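PDB 2HIN: repressor protein from Enterobacteria phage N15, which probably binds DNA as a Cro-type transcription factor with a helix-turn-helix, and pairs with a second copy of itself to form a dimer. Local coordinates for residues R8-G11 with K15-V18; D43-T48 with L52-T57. One frame throughout, in Å; residues are numbered along the deposited sequence.

How the contacts relate
Contact 1 (8-11 with 15-18) joins the end of helix 3-10 to the first turn of helix 13-20 toward the outside of the domain; contact 2 (43-48 with 52-57) lies nearer its centre, at the dimer interface, and ties helix 38-47 to the start of helix 55-60. No helix is shared, but the two touch where H9 and F10 pack on T48 and L52. Their chemistry differs with place. At the outer contact a phenyl ring lies on A16 and a lysine chain runs along the helix end, with no hydrogen bond between the segments, whereas at the more buried contact E45 collects several donors and a serine caps a helix, leaving apolar packing to I44, T48 and L52.

Contact 1: residues R8-G11 with K15-V18; sequences RHFG and KAAV
F10, the last residue of helix 3-10, lays its side chain against the backbone of K15 and A16 near the start of helix 13-20. The root of the side chain comes in first: CB stands 3.6 Å from A16 N, and CG 3.7 Å from A16 CA. Farther out along the ring, CD2 packs on the methyl CB of A16 at 4.0 Å, while K15 O lies 3.9 Å from F10 CG. A16 CA and K15 O both approach the ring obliquely. On the opposite side of the ring plane H9 points its imidazole edge at the phenyl group, H9 CD2 sitting 3.5 Å above the plane of F10 and over its centre. The ring is thus held between its own helix and the next one. Its first torsion, -73°, puts CG beside the backbone N and turns the ring across to helix 13-20.

K15 touches the same helix end from the solvent-facing side with the length of its chain. A bend at chi3 (-85°) brings the outer methylenes to the oxygen end of the F10 carbonyl, with K15 CE 3.2 Å from F10 O and 4.0 Å from G11 CA. No hydrogen bond spans the segments; the ring packs by van der Waals contact, and the CE methylene beside the ammonium probably adds a weak electrostatic attraction to F10 O. G11 ends the helix with a positive phi of 113°, a conformation suited to glycine, and starts the tight link to the next helix.

D12 OD1 in that link accepts a hydrogen bond from K15 N. Helix 13-20 is the first of the helix-turn-helix pair: its A17 packs on P24 and V27 of helix 24-33, while helix 38-47 ends close to the F10 ring.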
loop_
_atom_site.group_PDB
_atom_site.type_symbol
_atom_site.label_atom_id
_atom_site.label_comp_id
_atom_site.label_asym_id
_atom_site.label_seq_id
_atom_site.Cartn_x
_atom_site.Cartn_y
_atom_site.Cartn_z
ATOM N N ARG A 8 13.598 11.620 5.312
ATOM C CA ARG A 8 13.976 12.749 4.443
ATOM C C ARG A 8 12.755 13.425 3.838
ATOM O O ARG A 8 12.685 14.648 3.760
ATOM C CB ARG A 8 14.875 12.227 3.320
ATOM C CG ARG A 8 15.277 13.258 2.255
ATOM C CD ARG A 8 16.168 12.594 1.212
ATOM N NE ARG A 8 16.566 13.457 0.092
ATOM C CZ ARG A 8 15.856 13.679 -1.023
ATOM N NH1 ARG A 8 14.660 13.124 -1.205
ATOM N NH2 ARG A 8 16.344 14.481 -1.972
ATOM N N HIS A 9 11.784 12.629 3.396
ATOM C CA HIS A 9 10.595 13.167 2.747
ATOM C C HIS A 9 9.808 14.084 3.677
ATOM O O HIS A 9 9.358 15.153 3.272
ATOM C CB HIS A 9 9.715 12.014 2.263
ATOM C CG HIS A 9 8.485 12.466 1.551
ATOM N ND1 HIS A 9 8.505 12.915 0.252
ATOM C CD2 HIS A 9 7.202 12.529 1.958
ATOM C CE1 HIS A 9 7.273 13.223 -0.114
ATOM N NE2 HIS A 9 6.468 13.040 0.914
ATOM N N PHE A 10 9.582 13.630 4.904
ATOM C CA PHE A 10 8.733 14.374 5.842
ATOM C C PHE A 10 9.525 15.362 6.703
ATOM O O PHE A 10 8.943 16.290 7.256
ATOM C CB PHE A 10 7.931 13.407 6.704
ATOM C CG PHE A 10 6.818 12.743 5.964
ATOM C CD1 PHE A 10 5.659 13.438 5.693
ATOM C CD2 PHE A 10 6.926 11.452 5.521
ATOM C CE1 PHE A 10 4.613 12.845 5.008
ATOM C CE2 PHE A 10 5.863 10.859 4.845
ATOM C CZ PHE A 10 4.711 11.571 4.606
ATOM N N GLY A 11 10.823 15.120 6.849
ATOM C CA GLY A 11 11.750 16.031 7.555
ATOM C C GLY A 11 12.307 15.446 8.842
ATOM O O GLY A 11 13.483 15.638 9.158
ATOM N N LYS A 15 7.258 13.845 12.134
ATOM C CA LYS A 15 6.467 14.237 10.967
ATOM C C LYS A 15 6.203 13.025 10.056
ATOM O O LYS A 15 5.126 12.921 9.485
ATOM C CB LYS A 15 7.161 15.348 10.212
ATOM C CG LYS A 15 7.186 16.663 10.971
ATOM C CD LYS A 15 7.720 17.768 10.090
ATOM C CE LYS A 15 9.208 17.852 10.069
ATOM N NZ LYS A 15 9.606 19.105 9.353
ATOM N N ALA A 16 7.171 12.123 9.940
ATOM C CA ALA A 16 6.963 10.903 9.163
ATOM C C ALA A 16 5.882 10.021 9.803
ATOM O O ALA A 16 5.026 9.469 9.105
ATOM C CB ALA A 16 8.270 10.134 9.020
ATOM N N ALA A 17 5.926 9.877 11.128
ATOM C CA ALA A 17 4.943 9.055 11.825
ATOM C C ALA A 17 3.543 9.586 11.594
ATOM O O ALA A 17 2.631 8.828 11.289
ATOM C CB ALA A 17 5.315 8.991 13.318
ATOM N N VAL A 18 3.379 10.895 11.707
ATOM C CA VAL A 18 2.063 11.491 11.451
ATOM C C VAL A 18 1.679 11.268 9.986
ATOM O O VAL A 18 0.546 10.905 9.678
ATOM C CB VAL A 18 2.057 13.011 11.753
ATOM C CG1 VAL A 18 0.789 13.681 11.199
ATOM C CG2 VAL A 18 2.225 13.260 13.245
#

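Contact 2: residues D43-T48 with L52-T57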
loop_
_atom_site.group_PDB
_atom_site.type_symbol
_atom_site.label_atom_id
_atom_site.label_comp_id
_atom_site.label_asym_id
_atom_site.label_seq_id
_atom_site.Cartn_x
_atom_site.Cartn_y
_atom_site.Cartn_z
ATOM N N ASP A 43 1.524 1.268 1.675
ATOM C CA ASP A 43 0.716 2.352 2.232
ATOM C C ASP A 43 1.455 3.698 2.137
ATOM O O ASP A 43 0.831 4.718 1.860
ATOM C CB ASP A 43 0.272 2.031 3.644
ATOM C CG ASP A 43 -0.849 2.922 4.104
ATOM O OD1 ASP A 43 -1.895 3.026 3.407
ATOM O OD2 ASP A 43 -0.730 3.539 5.187
ATOM N N ILE A 44 2.765 3.699 2.381
ATOM C CA ILE A 44 3.553 4.921 2.281
ATOM C C ILE A 44 3.572 5.413 0.834
ATOM O O ILE A 44 3.454 6.619 0.584
ATOM C CB ILE A 44 4.958 4.676 2.833
ATOM C CG1 ILE A 44 4.884 4.401 4.337
ATOM C CG2 ILE A 44 5.882 5.891 2.560
ATOM C CD1 ILE A 44 6.201 3.867 4.922
ATOM N N GLU A 45 3.723 4.499 -0.115
ATOM C CA GLU A 45 3.689 4.864 -1.533
ATOM C C GLU A 45 2.374 5.529 -1.896
ATOM O O GLU A 45 2.340 6.583 -2.524
ATOM C CB GLU A 45 3.935 3.613 -2.363
ATOM C CG GLU A 45 3.891 3.799 -3.865
ATOM C CD GLU A 45 4.350 2.559 -4.617
ATOM O OE1 GLU A 45 5.054 1.734 -4.023
ATOM O OE2 GLU A 45 4.058 2.398 -5.818
ATOM N N VAL A 46 1.269 4.951 -1.458
ATOM C CA VAL A 46 -0.053 5.519 -1.737
ATOM C C VAL A 46 -0.207 6.858 -1.010
ATOM O O VAL A 46 -0.671 7.837 -1.609
ATOM C CB VAL A 46 -1.158 4.507 -1.324
ATOM C CG1 VAL A 46 -2.551 5.174 -1.284
ATOM C CG2 VAL A 46 -1.139 3.318 -2.294
ATOM N N ARG A 47 0.149 6.918 0.259
ATOM C CA ARG A 47 -0.150 8.088 1.061
ATOM C C ARG A 47 0.788 9.262 0.822
ATOM O O ARG A 47 0.498 10.349 1.296
ATOM C CB ARG A 47 -0.309 7.684 2.519
ATOM C CG ARG A 47 -1.537 6.761 2.667
ATOM C CD ARG A 47 -1.993 6.483 4.071
ATOM N NE ARG A 47 -3.123 5.549 4.038
ATOM C CZ ARG A 47 -4.326 5.747 4.566
ATOM N NH1 ARG A 47 -4.596 6.821 5.281
ATOM N NH2 ARG A 47 -5.255 4.833 4.391
ATOM N N THR A 48 1.838 9.058 0.036
ATOM C CA THR A 48 2.687 10.133 -0.491
ATOM C C THR A 48 2.366 10.416 -1.958
ATOM O O THR A 48 3.146 11.085 -2.646
ATOM C CB THR A 48 4.195 9.835 -0.314
ATOM O OG1 THR A 48 4.557 8.679 -1.075
ATOM C CG2 THR A 48 4.571 9.655 1.148
ATOM N N LEU A 52 7.113 8.530 -2.883
ATOM C CA LEU A 52 8.015 7.482 -2.395
ATOM C C LEU A 52 7.533 6.153 -2.966
ATOM O O LEU A 52 6.332 5.877 -3.001
ATOM C CB LEU A 52 8.036 7.423 -0.875
ATOM C CG LEU A 52 8.506 8.693 -0.181
ATOM C CD1 LEU A 52 8.511 8.476 1.316
ATOM C CD2 LEU A 52 9.894 9.141 -0.701
ATOM N N LYS A 53 8.458 5.327 -3.425
ATOM C CA LYS A 53 8.087 4.065 -4.042
ATOM C C LYS A 53 8.535 2.889 -3.209
ATOM O O LYS A 53 9.702 2.805 -2.776
ATOM C CB LYS A 53 8.669 3.951 -5.453
ATOM C CG LYS A 53 8.219 5.065 -6.417
ATOM C CD LYS A 53 6.789 4.866 -6.905
ATOM C CE LYS A 53 6.609 5.494 -8.290
ATOM N NZ LYS A 53 5.269 5.357 -8.954
ATOM N N SER A 54 7.617 1.955 -3.014
ATOM C CA SER A 54 7.925 0.701 -2.381
ATOM C C SER A 54 9.033 -0.011 -3.142
ATOM O O SER A 54 9.241 0.213 -4.339
ATOM C CB SER A 54 6.693 -0.186 -2.329
ATOM O OG SER A 54 6.297 -0.595 -3.638
ATOM N N ASP A 55 9.699 -0.916 -2.467
ATOM C CA ASP A 55 10.692 -1.743 -3.122
ATOM C C ASP A 55 10.025 -2.547 -4.250
ATOM O O ASP A 55 10.619 -2.712 -5.315
ATOM C CB ASP A 55 11.364 -2.643 -2.079
ATOM C CG ASP A 55 12.152 -1.840 -1.004
ATOM O OD1 ASP A 55 12.532 -0.648 -1.218
ATOM O OD2 ASP A 55 12.371 -2.417 0.082
ATOM N N PHE A 56 8.784 -2.997 -4.050
ATOM C CA PHE A 56 8.030 -3.716 -5.077
ATOM C C PHE A 56 7.966 -2.888 -6.376
ATOM O O PHE A 56 8.298 -3.358 -7.464
ATOM C CB PHE A 56 6.621 -3.991 -4.559
ATOM C CG PHE A 56 5.700 -4.637 -5.577
ATOM C CD1 PHE A 56 5.545 -6.013 -5.619
ATOM C CD2 PHE A 56 5.010 -3.868 -6.490
ATOM C CE1 PHE A 56 4.704 -6.598 -6.538
ATOM C CE2 PHE A 56 4.163 -4.462 -7.421
ATOM C CZ PHE A 56 4.045 -5.845 -7.442
ATOM N N THR A 57 7.543 -1.642 -6.250
ATOM C CA THR A 57 7.389 -0.789 -7.419
ATOM C C THR A 57 8.747 -0.422 -8.020
ATOM O O THR A 57 8.938 -0.471 -9.229
ATOM C CB THR A 57 6.638 0.494 -7.067
ATOM O OG1 THR A 57 5.330 0.124 -6.621
ATOM C CG2 THR A 57 6.561 1.420 -8.251
#
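The backbones come closest at E45, in the last turn of helix 38-47, and K53, in an extended strand-like run, their CA atoms 5.1 Å apart; this run leads into helix 55-60, with S54 as its N-cap. The backbones meet through a CA-H...O contact, E45 CA to L52 O at 3.2 Å, and L52 O, buried here, has no polar partner in the model beyond this weak C-H contact. S54 OG caps the new helix by accepting from T57 N, and as a donor it reaches E45 OE1 at 2.7 Å, nearly head-on to the C-O bond. A second donor, S54 N, meets E45 OE1 at 2.8 Å from above the carboxylate plane. The other oxygen, OE2, uses its syn lone pair for T57 OG1, 2.7 Å away. With CG anti to the backbone N (chi1 178°) and the chain extended beyond it, E45 reaches past L52 O to this helix start, where Y50 of the second subunit also hydrogen-bonds OE2, making the capped end part of the dimer interface.

T48 closes the other end: its OG1 donates back to I44 O, which T48 N approaches from the opposite face. That hydroxyl also accepts from L52 N at 3.1 Å, and L52 CD1 packs on I44 CG2 at 3.9 Å.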